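Local coordinates for aromatic-L-amino-acid decarboxylase (Catharanthus roseus, PDB 6EEW), which catalyses the pyridoxal 5'-phosphate-dependent decarboxylation of L-tryptophan to tryptamine and of 5-hydroxy-L-tryptophan to serotonin, at residues Val105-Phe110 against Arg383-Val388; Met137-Trp142 against Lys377-Leu382; Leu147-Ser152 against Cys329-Gln334; Ala131-Glu136 against Lys358-Lys363. One frame throughout, in Å; residues are numbered along the deposited sequence.

Contact 1: Val105-Phe110 against Arg383-Val388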
loop_
_atom_site.group_PDB
_atom_site.type_symbol
_atom_site.label_atom_id
_atom_site.label_comp_id
_atom_site.label_asym_id
_atom_site.label_seq_id
_atom_site.Cartn_x
_atom_site.Cartn_y
_atom_site.Cartn_z
ATOM N N VAL A 105 7.328 11.430 12.791
ATOM C CA VAL A 105 6.503 12.289 11.949
ATOM C C VAL A 105 7.089 13.697 11.937
ATOM O O VAL A 105 8.032 14.007 12.666
ATOM C CB VAL A 105 5.036 12.324 12.427
ATOM C CG1 VAL A 105 4.450 10.906 12.473
ATOM C CG2 VAL A 105 4.932 13.009 13.794
ATOM N N SER A 106 6.518 14.548 11.082
ATOM C CA SER A 106 6.921 15.943 10.952
ATOM C C SER A 106 5.829 16.701 10.206
ATOM O O SER A 106 5.180 16.155 9.312
ATOM C CB SER A 106 8.243 16.096 10.201
ATOM O OG SER A 106 8.061 15.794 8.822
ATOM N N SER A 107 5.689 17.988 10.517
ATOM C CA SER A 107 4.655 18.763 9.848
ATOM C C SER A 107 4.904 18.870 8.347
ATOM O O SER A 107 3.946 18.883 7.564
ATOM C CB SER A 107 4.534 20.145 10.482
ATOM O OG SER A 107 5.749 20.838 10.412
ATOM N N ALA A 108 6.167 18.942 7.918
ATOM C CA ALA A 108 6.430 18.969 6.477
ATOM C C ALA A 108 5.836 17.740 5.807
ATOM O O ALA A 108 5.192 17.840 4.750
ATOM C CB ALA A 108 7.926 19.061 6.189
ATOM N N ALA A 109 6.005 16.574 6.434
ATOM C CA ALA A 109 5.458 15.350 5.862
ATOM C C ALA A 109 3.937 15.361 5.895
ATOM O O ALA A 109 3.289 14.850 4.978
ATOM C CB ALA A 109 6.000 14.129 6.604
ATOM N N PHE A 110 3.344 15.920 6.947
ATOM C CA PHE A 110 1.891 15.986 7.001
ATOM C C PHE A 110 1.339 16.869 5.895
ATOM O O PHE A 110 0.294 16.562 5.308
ATOM C CB PHE A 110 1.427 16.496 8.355
ATOM C CG PHE A 110 -0.022 16.285 8.591
ATOM C CD1 PHE A 110 -0.504 15.023 8.908
ATOM C CD2 PHE A 110 -0.917 17.340 8.487
ATOM C CE1 PHE A 110 -1.865 14.819 9.129
ATOM C CE2 PHE A 110 -2.278 17.146 8.708
ATOM C CZ PHE A 110 -2.751 15.890 9.033
ATOM N N ARG A 383 13.500 19.021 1.646
ATOM C CA ARG A 383 13.624 20.455 1.410
ATOM C C ARG A 383 13.368 21.280 2.669
ATOM O O ARG A 383 13.987 22.333 2.847
ATOM C CB ARG A 383 12.679 20.902 0.297
ATOM C CG ARG A 383 13.125 20.473 -1.078
ATOM C CD ARG A 383 12.415 21.281 -2.161
ATOM N NE ARG A 383 12.792 22.682 -2.124
ATOM C CZ ARG A 383 12.248 23.629 -2.888
ATOM N NH1 ARG A 383 11.275 23.343 -3.754
ATOM N NH2 ARG A 383 12.683 24.859 -2.794
ATOM N N SER A 384 12.473 20.823 3.550
ATOM C CA SER A 384 12.064 21.659 4.668
ATOM C C SER A 384 13.032 21.582 5.838
ATOM O O SER A 384 13.113 22.529 6.628
ATOM C CB SER A 384 10.660 21.258 5.116
ATOM O OG SER A 384 9.788 21.125 3.998
ATOM N N TYR A 385 13.772 20.480 5.972
ATOM C CA TYR A 385 14.692 20.323 7.085
ATOM C C TYR A 385 16.163 20.336 6.696
ATOM O O TYR A 385 16.976 20.880 7.453
ATOM C CB TYR A 385 14.355 19.042 7.859
ATOM C CG TYR A 385 12.930 19.115 8.364
ATOM C CD1 TYR A 385 12.462 20.271 8.985
ATOM C CD2 TYR A 385 12.038 18.066 8.189
ATOM C CE1 TYR A 385 11.154 20.367 9.440
ATOM C CE2 TYR A 385 10.729 18.154 8.643
ATOM C CZ TYR A 385 10.290 19.301 9.270
ATOM O OH TYR A 385 8.984 19.396 9.714
ATOM N N GLY A 386 16.541 19.809 5.534
ATOM C CA GLY A 386 17.949 19.777 5.215
ATOM C C GLY A 386 18.649 18.568 5.790
ATOM O O GLY A 386 18.272 18.042 6.851
ATOM N N VAL A 387 19.678 18.121 5.071
ATOM C CA VAL A 387 20.469 16.973 5.504
ATOM C C VAL A 387 21.031 17.181 6.903
ATOM O O VAL A 387 21.025 16.255 7.727
ATOM C CB VAL A 387 21.589 16.709 4.487
ATOM C CG1 VAL A 387 22.422 15.527 4.927
ATOM C CG2 VAL A 387 20.959 16.459 3.120
ATOM N N VAL A 388 21.519 18.387 7.201
ATOM C CA VAL A 388 22.145 18.618 8.503
ATOM C C VAL A 388 21.138 18.367 9.618
ATOM O O VAL A 388 21.412 17.623 10.566
ATOM C CB VAL A 388 22.755 20.033 8.582
ATOM C CG1 VAL A 388 23.419 20.263 9.933
ATOM C CG2 VAL A 388 23.794 20.241 7.492
#

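Contact 2: Met137-Trp142 against Lys377-Leu382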
loop_
_atom_site.group_PDB
_atom_site.type_symbol
_atom_site.label_atom_id
_atom_site.label_comp_id
_atom_site.label_asym_id
_atom_site.label_seq_id
_atom_site.Cartn_x
_atom_site.Cartn_y
_atom_site.Cartn_z
ATOM N N MET A 137 11.512 9.827 -9.068
ATOM C CA MET A 137 12.866 9.506 -9.495
ATOM C C MET A 137 13.886 10.452 -8.861
ATOM O O MET A 137 14.921 10.017 -8.324
ATOM C CB MET A 137 12.954 9.553 -11.017
ATOM C CG MET A 137 12.028 8.607 -11.730
ATOM S SD MET A 137 12.003 8.909 -13.504
ATOM C CE MET A 137 13.681 8.464 -13.970
ATOM N N ILE A 138 13.606 11.758 -8.906
ATOM C CA ILE A 138 14.547 12.736 -8.361
ATOM C C ILE A 138 14.753 12.508 -6.865
ATOM O O ILE A 138 15.884 12.548 -6.363
ATOM C CB ILE A 138 14.064 14.167 -8.642
ATOM C CG1 ILE A 138 14.050 14.455 -10.141
ATOM C CG2 ILE A 138 14.969 15.142 -7.988
ATOM C CD1 ILE A 138 13.284 15.722 -10.484
ATOM N N VAL A 139 13.663 12.296 -6.120
ATOM C CA VAL A 139 13.786 12.125 -4.673
ATOM C C VAL A 139 14.564 10.859 -4.348
ATOM O O VAL A 139 15.349 10.826 -3.391
ATOM C CB VAL A 139 12.400 12.109 -4.007
ATOM C CG1 VAL A 139 12.446 11.337 -2.665
ATOM C CG2 VAL A 139 11.890 13.524 -3.814
ATOM N N MET A 140 14.361 9.796 -5.125
ATOM C CA MET A 140 15.108 8.577 -4.857
ATOM C C MET A 140 16.594 8.773 -5.118
ATOM O O MET A 140 17.426 8.244 -4.380
ATOM C CB MET A 140 14.550 7.413 -5.679
ATOM C CG MET A 140 13.215 6.903 -5.152
ATOM S SD MET A 140 13.321 6.207 -3.487
ATOM C CE MET A 140 14.058 4.615 -3.790
ATOM N N ASP A 141 16.948 9.570 -6.129
ATOM C CA ASP A 141 18.363 9.849 -6.359
ATOM C C ASP A 141 18.944 10.772 -5.272
ATOM O O ASP A 141 20.089 10.584 -4.828
ATOM C CB ASP A 141 18.547 10.452 -7.753
ATOM C CG ASP A 141 18.641 9.390 -8.858
ATOM O OD1 ASP A 141 18.413 8.194 -8.584
ATOM O OD2 ASP A 141 18.947 9.755 -10.016
ATOM N N TRP A 142 18.169 11.763 -4.818
ATOM C CA TRP A 142 18.576 12.577 -3.670
ATOM C C TRP A 142 18.922 11.707 -2.483
ATOM O O TRP A 142 20.007 11.808 -1.897
ATOM C CB TRP A 142 17.449 13.518 -3.249
ATOM C CG TRP A 142 17.371 14.763 -4.009
ATOM C CD1 TRP A 142 17.914 15.010 -5.222
ATOM C CD2 TRP A 142 16.681 15.948 -3.619
ATOM N NE1 TRP A 142 17.612 16.296 -5.625
ATOM C CE2 TRP A 142 16.859 16.894 -4.649
ATOM C CE3 TRP A 142 15.944 16.308 -2.488
ATOM C CZ2 TRP A 142 16.326 18.179 -4.587
ATOM C CZ3 TRP A 142 15.410 17.588 -2.420
ATOM C CH2 TRP A 142 15.608 18.512 -3.464
ATOM N N LYS A 377 5.704 14.011 -0.150
ATOM C CA LYS A 377 5.996 14.268 1.249
ATOM C C LYS A 377 7.477 14.062 1.551
ATOM O O LYS A 377 8.042 14.799 2.364
ATOM C CB LYS A 377 5.108 13.386 2.131
ATOM C CG LYS A 377 5.394 11.889 2.048
ATOM C CD LYS A 377 4.551 11.149 3.080
ATOM C CE LYS A 377 4.676 9.636 2.968
ATOM N NZ LYS A 377 3.850 8.917 4.022
ATOM N N LEU A 378 8.137 13.104 0.889
ATOM C CA LEU A 378 9.580 12.946 1.089
ATOM C C LEU A 378 10.338 14.180 0.610
ATOM O O LEU A 378 11.234 14.685 1.302
ATOM C CB LEU A 378 10.104 11.716 0.357
ATOM C CG LEU A 378 10.089 10.355 1.043
ATOM C CD1 LEU A 378 10.996 9.417 0.243
ATOM C CD2 LEU A 378 10.534 10.452 2.503
ATOM N N TRP A 379 10.017 14.647 -0.600
ATOM C CA TRP A 379 10.585 15.887 -1.115
ATOM C C TRP A 379 10.414 17.018 -0.116
ATOM O O TRP A 379 11.361 17.763 0.161
ATOM C CB TRP A 379 9.923 16.235 -2.442
ATOM C CG TRP A 379 10.522 17.382 -3.192
ATOM C CD1 TRP A 379 11.830 17.552 -3.532
ATOM C CD2 TRP A 379 9.812 18.499 -3.758
ATOM N NE1 TRP A 379 11.986 18.723 -4.252
ATOM C CE2 TRP A 379 10.760 19.315 -4.407
ATOM C CE3 TRP A 379 8.466 18.891 -3.766
ATOM C CZ2 TRP A 379 10.404 20.491 -5.062
ATOM C CZ3 TRP A 379 8.114 20.058 -4.415
ATOM C CH2 TRP A 379 9.078 20.847 -5.053
ATOM N N LEU A 380 9.201 17.173 0.424
ATOM C CA LEU A 380 8.979 18.252 1.375
ATOM C C LEU A 380 9.804 18.046 2.632
ATOM O O LEU A 380 10.298 19.013 3.194
ATOM C CB LEU A 380 7.499 18.385 1.737
ATOM C CG LEU A 380 6.680 19.402 0.923
ATOM C CD1 LEU A 380 6.800 19.064 -0.559
ATOM C CD2 LEU A 380 5.222 19.397 1.349
ATOM N N ILE A 381 10.007 16.803 3.064
ATOM C CA ILE A 381 10.834 16.567 4.248
ATOM C C ILE A 381 12.264 17.040 3.999
ATOM O O ILE A 381 12.833 17.842 4.762
ATOM C CB ILE A 381 10.809 15.076 4.620
ATOM C CG1 ILE A 381 9.400 14.630 5.012
ATOM C CG2 ILE A 381 11.822 14.774 5.721
ATOM C CD1 ILE A 381 9.297 13.126 5.260
ATOM N N LEU A 382 12.865 16.526 2.930
ATOM C CA LEU A 382 14.230 16.891 2.587
ATOM C C LEU A 382 14.372 18.402 2.441
ATOM O O LEU A 382 15.254 19.019 3.055
ATOM C CB LEU A 382 14.643 16.156 1.318
ATOM C CG LEU A 382 14.570 14.672 1.661
ATOM C CD1 LEU A 382 14.653 13.830 0.406
ATOM C CD2 LEU A 382 15.697 14.322 2.616
#

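Contact 3: Leu147-Ser152 against Cys329-Gln334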
loop_
_atom_site.group_PDB
_atom_site.type_symbol
_atom_site.label_atom_id
_atom_site.label_comp_id
_atom_site.label_asym_id
_atom_site.label_seq_id
_atom_site.Cartn_x
_atom_site.Cartn_y
_atom_site.Cartn_z
ATOM N N LEU A 147 22.600 8.834 1.305
ATOM C CA LEU A 147 23.112 7.568 1.805
ATOM C C LEU A 147 24.457 7.219 1.211
ATOM O O LEU A 147 25.018 6.184 1.587
ATOM C CB LEU A 147 22.109 6.449 1.517
ATOM C CG LEU A 147 20.743 6.615 2.199
ATOM C CD1 LEU A 147 19.696 5.622 1.644
ATOM C CD2 LEU A 147 20.877 6.515 3.714
ATOM N N LYS A 148 24.969 8.036 0.283
ATOM C CA LYS A 148 26.255 7.785 -0.376
ATOM C C LYS A 148 26.304 6.397 -1.003
ATOM O O LYS A 148 27.301 5.675 -0.897
ATOM C CB LYS A 148 27.439 8.001 0.577
ATOM C CG LYS A 148 27.631 9.457 1.033
ATOM C CD LYS A 148 28.792 9.581 1.997
ATOM C CE LYS A 148 28.904 10.983 2.600
ATOM N NZ LYS A 148 29.073 12.063 1.571
ATOM N N LEU A 149 25.221 6.036 -1.687
ATOM C CA LEU A 149 25.181 4.812 -2.460
ATOM C C LEU A 149 25.887 5.015 -3.802
ATOM O O LEU A 149 25.921 6.128 -4.339
ATOM C CB LEU A 149 23.735 4.392 -2.713
ATOM C CG LEU A 149 22.812 4.250 -1.501
ATOM C CD1 LEU A 149 21.425 3.797 -1.958
ATOM C CD2 LEU A 149 23.401 3.269 -0.482
ATOM N N PRO A 150 26.448 3.957 -4.369
ATOM C CA PRO A 150 27.085 4.085 -5.685
ATOM C C PRO A 150 26.072 4.471 -6.759
ATOM O O PRO A 150 24.859 4.359 -6.586
ATOM C CB PRO A 150 27.673 2.694 -5.943
ATOM C CG PRO A 150 26.939 1.769 -5.006
ATOM C CD PRO A 150 26.538 2.602 -3.809
ATOM N N LYS A 151 26.594 5.011 -7.863
ATOM C CA LYS A 151 25.750 5.400 -8.987
ATOM C C LYS A 151 24.967 4.224 -9.565
ATOM O O LYS A 151 24.018 4.433 -10.329
ATOM C CB LYS A 151 26.603 6.066 -10.068
ATOM C CG LYS A 151 26.744 7.589 -9.924
ATOM C CD LYS A 151 25.454 8.298 -10.366
ATOM C CE LYS A 151 25.601 9.824 -10.394
ATOM N NZ LYS A 151 25.812 10.430 -9.034
ATOM N N SER A 152 25.351 2.997 -9.244
ATOM C CA SER A 152 24.647 1.833 -9.755
ATOM C C SER A 152 23.269 1.650 -9.124
ATOM O O SER A 152 22.531 0.751 -9.544
ATOM C CB SER A 152 25.506 0.588 -9.540
ATOM O OG SER A 152 25.880 0.461 -8.178
ATOM N N CYS A 329 11.369 3.003 1.035
ATOM C CA CYS A 329 12.196 3.226 -0.141
ATOM C C CYS A 329 12.934 1.952 -0.487
ATOM O O CYS A 329 13.495 1.292 0.398
ATOM C CB CYS A 329 13.207 4.349 0.087
ATOM S SG CYS A 329 12.483 5.916 0.499
ATOM N N LEU A 330 12.955 1.631 -1.778
ATOM C CA LEU A 330 13.611 0.438 -2.287
ATOM C C LEU A 330 14.500 0.848 -3.445
ATOM O O LEU A 330 14.055 1.572 -4.344
ATOM C CB LEU A 330 12.603 -0.595 -2.757
ATOM C CG LEU A 330 13.113 -1.815 -3.521
ATOM C CD1 LEU A 330 13.839 -2.775 -2.586
ATOM C CD2 LEU A 330 11.936 -2.484 -4.206
ATOM N N TRP A 331 15.772 0.495 -3.356
ATOM C CA TRP A 331 16.715 0.666 -4.442
ATOM C C TRP A 331 17.138 -0.693 -4.984
ATOM O O TRP A 331 17.315 -1.661 -4.226
ATOM C CB TRP A 331 17.948 1.436 -3.986
ATOM C CG TRP A 331 17.743 2.872 -3.624
ATOM C CD1 TRP A 331 17.905 3.968 -4.431
ATOM C CD2 TRP A 331 17.397 3.372 -2.336
ATOM N NE1 TRP A 331 17.681 5.125 -3.709
ATOM C CE2 TRP A 331 17.366 4.779 -2.421
ATOM C CE3 TRP A 331 17.113 2.762 -1.112
ATOM C CZ2 TRP A 331 17.046 5.578 -1.340
ATOM C CZ3 TRP A 331 16.784 3.554 -0.043
ATOM C CH2 TRP A 331 16.748 4.953 -0.161
ATOM N N VAL A 332 17.344 -0.741 -6.295
ATOM C CA VAL A 332 17.725 -1.961 -6.988
ATOM C C VAL A 332 18.831 -1.623 -7.970
ATOM O O VAL A 332 18.748 -0.627 -8.706
ATOM C CB VAL A 332 16.532 -2.622 -7.696
ATOM C CG1 VAL A 332 16.995 -3.830 -8.449
ATOM C CG2 VAL A 332 15.512 -3.024 -6.666
ATOM N N LYS A 333 19.871 -2.455 -7.971
ATOM C CA LYS A 333 21.037 -2.207 -8.801
ATOM C C LYS A 333 20.767 -2.576 -10.252
ATOM O O LYS A 333 21.347 -1.965 -11.161
ATOM C CB LYS A 333 22.234 -2.983 -8.246
ATOM C CG LYS A 333 23.572 -2.604 -8.848
ATOM C CD LYS A 333 24.708 -3.214 -8.039
ATOM C CE LYS A 333 24.656 -4.726 -8.073
ATOM N NZ LYS A 333 25.692 -5.314 -7.180
ATOM N N GLN A 334 19.903 -3.569 -10.490
ATOM C CA GLN A 334 19.524 -3.977 -11.839
ATOM C C GLN A 334 18.003 -3.912 -11.973
ATOM O O GLN A 334 17.307 -4.933 -11.836
ATOM C CB GLN A 334 20.063 -5.366 -12.158
ATOM C CG GLN A 334 21.568 -5.381 -12.335
ATOM C CD GLN A 334 22.077 -6.733 -12.782
ATOM O OE1 GLN A 334 22.195 -7.662 -11.980
ATOM N NE2 GLN A 334 22.389 -6.853 -14.072
#

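Contact 4: Ala131-Glu136 against Lys358-Lys363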
loop_
_atom_site.group_PDB
_atom_site.type_symbol
_atom_site.label_atom_id
_atom_site.label_comp_id
_atom_site.label_asym_id
_atom_site.label_seq_id
_atom_site.Cartn_x
_atom_site.Cartn_y
_atom_site.Cartn_z
ATOM N N ALA A 131 4.609 14.825 -13.233
ATOM C CA ALA A 131 5.273 15.348 -12.049
ATOM C C ALA A 131 5.421 14.280 -10.976
ATOM O O ALA A 131 6.487 14.159 -10.358
ATOM C CB ALA A 131 4.514 16.562 -11.512
ATOM N N ALA A 132 4.390 13.464 -10.757
ATOM C CA ALA A 132 4.496 12.478 -9.682
ATOM C C ALA A 132 5.664 11.531 -9.923
ATOM O O ALA A 132 6.545 11.379 -9.065
ATOM C CB ALA A 132 3.194 11.697 -9.536
ATOM N N THR A 133 5.721 10.932 -11.112
ATOM C CA THR A 133 6.781 9.978 -11.430
ATOM C C THR A 133 8.164 10.626 -11.457
ATOM O O THR A 133 9.144 10.063 -10.932
ATOM C CB THR A 133 6.475 9.314 -12.768
ATOM O OG1 THR A 133 5.341 8.448 -12.623
ATOM C CG2 THR A 133 7.660 8.547 -13.263
ATOM N N GLU A 134 8.275 11.791 -12.091
ATOM C CA GLU A 134 9.571 12.438 -12.213
ATOM C C GLU A 134 10.106 12.857 -10.847
ATOM O O GLU A 134 11.283 12.621 -10.535
ATOM C CB GLU A 134 9.473 13.628 -13.164
ATOM C CG GLU A 134 9.139 13.218 -14.590
ATOM C CD GLU A 134 9.768 14.151 -15.613
ATOM O OE1 GLU A 134 10.619 14.973 -15.213
ATOM O OE2 GLU A 134 9.438 14.058 -16.814
ATOM N N LEU A 135 9.257 13.457 -10.010
ATOM C CA LEU A 135 9.697 13.831 -8.678
ATOM C C LEU A 135 10.074 12.602 -7.875
ATOM O O LEU A 135 10.967 12.672 -7.033
ATOM C CB LEU A 135 8.611 14.623 -7.944
ATOM C CG LEU A 135 9.029 15.078 -6.531
ATOM C CD1 LEU A 135 10.158 16.126 -6.578
ATOM C CD2 LEU A 135 7.857 15.621 -5.729
ATOM N N GLU A 136 9.409 11.467 -8.107
ATOM C CA GLU A 136 9.820 10.274 -7.374
ATOM C C GLU A 136 11.222 9.838 -7.769
ATOM O O GLU A 136 12.049 9.504 -6.909
ATOM C CB GLU A 136 8.827 9.143 -7.598
ATOM C CG GLU A 136 9.146 7.882 -6.805
ATOM C CD GLU A 136 7.904 7.060 -6.494
ATOM O OE1 GLU A 136 6.783 7.635 -6.532
ATOM O OE2 GLU A 136 8.053 5.855 -6.170
ATOM N N LYS A 358 13.946 8.068 -20.734
ATOM C CA LYS A 358 14.463 8.728 -19.544
ATOM C C LYS A 358 13.431 8.771 -18.425
ATOM O O LYS A 358 13.626 9.476 -17.428
ATOM C CB LYS A 358 14.936 10.144 -19.894
ATOM C CG LYS A 358 13.937 10.932 -20.726
ATOM C CD LYS A 358 14.310 12.402 -20.830
ATOM C CE LYS A 358 15.132 12.709 -22.077
ATOM N NZ LYS A 358 15.371 14.188 -22.200
ATOM N N VAL A 359 12.351 8.006 -18.555
ATOM C CA VAL A 359 11.181 8.128 -17.698
ATOM C C VAL A 359 10.551 6.748 -17.559
ATOM O O VAL A 359 10.574 5.940 -18.492
ATOM C CB VAL A 359 10.200 9.169 -18.289
ATOM C CG1 VAL A 359 8.787 8.687 -18.178
ATOM C CG2 VAL A 359 10.396 10.543 -17.634
ATOM N N VAL A 360 9.959 6.486 -16.397
ATOM C CA VAL A 360 9.462 5.159 -16.068
ATOM C C VAL A 360 7.946 5.193 -15.856
ATOM O O VAL A 360 7.331 6.251 -15.726
ATOM C CB VAL A 360 10.162 4.593 -14.814
ATOM C CG1 VAL A 360 11.670 4.722 -14.957
ATOM C CG2 VAL A 360 9.679 5.283 -13.557
ATOM N N ASP A 361 7.345 4.000 -15.876
ATOM C CA ASP A 361 5.980 3.774 -15.421
ATOM C C ASP A 361 6.091 2.932 -14.157
ATOM O O ASP A 361 6.463 1.753 -14.219
ATOM C CB ASP A 361 5.115 3.074 -16.470
ATOM C CG ASP A 361 4.955 3.883 -17.750
ATOM O OD1 ASP A 361 4.829 5.127 -17.679
ATOM O OD2 ASP A 361 4.907 3.253 -18.833
ATOM N N PHE A 362 5.811 3.541 -13.004
ATOM C CA PHE A 362 6.110 2.848 -11.756
ATOM C C PHE A 362 5.195 1.662 -11.507
ATOM O O PHE A 362 5.486 0.856 -10.623
ATOM C CB PHE A 362 6.074 3.813 -10.566
ATOM C CG PHE A 362 7.411 4.481 -10.289
ATOM C CD1 PHE A 362 8.492 3.733 -9.818
ATOM C CD2 PHE A 362 7.587 5.846 -10.487
ATOM C CE1 PHE A 362 9.725 4.332 -9.567
ATOM C CE2 PHE A 362 8.825 6.470 -10.223
ATOM C CZ PHE A 362 9.893 5.716 -9.765
ATOM N N LYS A 363 4.101 1.524 -12.254
ATOM C CA LYS A 363 3.314 0.303 -12.136
ATOM C C LYS A 363 4.172 -0.936 -12.336
ATOM O O LYS A 363 3.926 -1.975 -11.713
ATOM C CB LYS A 363 2.167 0.317 -13.148
ATOM C CG LYS A 363 2.590 0.185 -14.608
ATOM C CD LYS A 363 1.342 0.234 -15.513
ATOM C CE LYS A 363 1.683 0.157 -16.990
ATOM N NZ LYS A 363 2.361 -1.110 -17.311
#

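Contact 1: Val105-Phe110 against Arg383-Val388
Tyr-385 reaches from helix 375-409 to the N-terminus of helix 107-119, capped by the N-cap residue Ser-106, where its phenol meets Ser-106, Ser-107 and Ala-108. The polar part is modest: Ala-108 N gives a weak hydrogen bond to Tyr-385 OH, long at 3.4 Å but nearly straight, with 166° at the hydrogen. Tyrosine suits the place because its ring spans the gap between the helices while its hydroxyl can accept from an N-H of the first turn. Ser-107 OG also lies near the hydroxyl, but its hydrogen bond goes to Gln-30 of the second subunit.

The rest is van der Waals packing. Ala-108 CB lies 3.8 Å from Tyr-385 CE2, and so small a side chain lets the ring come close to the helix. Ser-106 CB touches Tyr-385 OH at 3.4 Å. A phenylalanine at Tyr-385 would probably leave Ala-108 N without this weak acceptor and open a small gap beside Ser-106 CB. Phe-19 of the second subunit meets the tyrosine ring edge-to-face, so the contact lies at the dimer interface.

In the cap itself, Ser-106 OG sits between the backbone N and the carbonyl carbon (chi1 71°), accepts from Ala-109 N at 3.2 Å and is also bonded to Leu-322 O; the same OG lies in the plane of the Tyr-385 ring, at its edge, 3.6 Å from CE2.

Contact 2: Met137-Trp142 against Lys377-Leu382
Helices 137-142 and 377-382 run in broadly the same direction, their axes 9.9 Å apart and inclined at 45°, with Val-139 and Trp-379 as the nearest CA pair. No hydrogen bond crosses, and the joint is made by apolar side chains. Val-139 stands where the backbones come nearest, and its two methyls divide the work: CG1 meets Leu-378 CD1 at 3.8 Å, while CG2 presses on Trp-379 CB at 3.6 Å. A branched residue suits this spot because it fills two neighbouring positions from a short stem.

One turn beyond Val-139, Trp-142 meets the indole of the same Trp-379. Trp-379 has CG anti to its backbone N (chi1 -172°), and the pyrrole side of its indole comes against the benzene part of Trp-142. The closest atoms are Trp-142 CH2 and Trp-379 NE1, 3.7 Å apart. The planes are inclined at 49°, an oblique meeting. Leu-382 closes the contact: its CD1 lies 4.0 Å from Trp-142 CE3, close to the indole plane at its edge, and the two side chains run in opposing directions. The polar end of Trp-142 is satisfied elsewhere, its NE1 bonding to Pro-64 O of the second subunit. Ile-81 of that subunit packs on Trp-379.

Large flat residues thus bridge a fairly wide helix spacing. Such packing of helices beside the central mixed sheet belongs to the large domain of fold-type I pyridoxal-phosphate enzymes, among them the group II decarboxylases.

Contact 3: Leu147-Ser152 against Cys329-Gln334
Lys-333, whose methylenes lie against Ser-152, ends in an ammonium that two carbonyls grip: its NZ donates to Val-310 O and Glu-308 O, just before the neighbouring strand 312-315. Its chain turns at chi3 (63°), which sets CE out of line with the extended first part. This is one side of the central mixed sheet of the large domain, where strand 328-332 lies next to the outermost strand 160-164 and runs antiparallel to both its neighbours, and the loop after helix 130-146 passes alongside. A lysine fits because its aliphatic stem can lie against Ser-152 while its charged end leads away to backbone oxygens.

The loop begins with a Schellman motif, in which Lys-148 takes positive phi to leave the helix. Further along, in a short 3-10 turn, Ser-152 O receives a CA-H...O contact from Lys-333, with 3.4 Å between Lys-333 CA and that oxygen. Beside it, Ser-152 CB packs on Lys-333 CG at 3.8 Å.

The apolar half centres on Trp-331, which points from the strand toward the loop. A wide indole suits the place, offering surface to two leucines and an N-H to a helix carbonyl, Met-140 O in helix 130-146, a bond that would hinder rotation of the ring. Leu-147 CD1 approaches obliquely and touches Trp-331 CH2 at 3.5 Å. Leu-149 comes over a face: its CD1 makes a CH-pi contact 4.0 Å from the centroid of the five-membered ring of Trp-331 and only 7° off the ring normal.

Contact 4: Ala131-Glu136 against Lys358-Lys363
Phe-362 is the tightly packed part of this contact, its ring clasped between Glu-136 of helix 130-146 and Val-360 of its own loop. Glu-136 lays its carboxylate on one face, the planes only 22° apart, with OE2 over the centre of the Phe-362 ring at a height of 3.9 Å. On the opposite face, Val-360 CG2 sits 3.6 Å above the centre of the same ring. The ring's edge is turned to the helix backbone, Phe-362 CE2 lying 3.7 Å from Thr-133 O. A glutamate is probably tolerated over the ring because its charge is answered elsewhere: OE1 pairs with Arg-371 and OE2 accepts from Ile-163 N, two partners that would hold the carboxylate in its plane over the ring. An alanine at Phe-362 would probably open a gap between Glu-136 and Val-360 and remove the surface against which the carboxylate lies.

Thr-133 continues the packing with its methyl CG2, anti to the backbone N, which touches Val-360 O at 3.4 Å. Beyond it the contact loosens on the side where Val-359 is partly exposed: a single approach remains, Val-359 CG2 to Glu-134 OE2 at 3.7 Å. The polar end of Glu-134 is engaged across the dimer interface, its oxygens accepting from Gly-57 N and Leu-59 N of the second subunit, with Trp-126 NE1 as a further donor to OE2.

The loop 358-363 lies between helices 346-350 and 375-409 in sequence and packs on helix 130-146, while Val-162 of edge strand 160-164 touches both Glu-136 and Phe-362.

How the contacts relate
Contact 2 lies between the others, its centre about 11 Å from that of contact 1, 12 Å from contact 4 and 14 Å from contact 3. It shares helix 375-409 with contact 1 and helix 130-146 with contact 4. Contact 3 joins the loop after helix 130-146 to strand 328-332 of the mixed sheet. Along the chain, contact 3 is nested inside contacts 4 and 2, and all lie inside the loop closed by contact 1, while contacts 2 and 4 alternate. Early helices and late elements of one pyridoxal-dependent decarboxylase domain are thereby brought together. Contacts 1, 2 and 4 also touch the second subunit, so the same helices build both the domain and the homodimer.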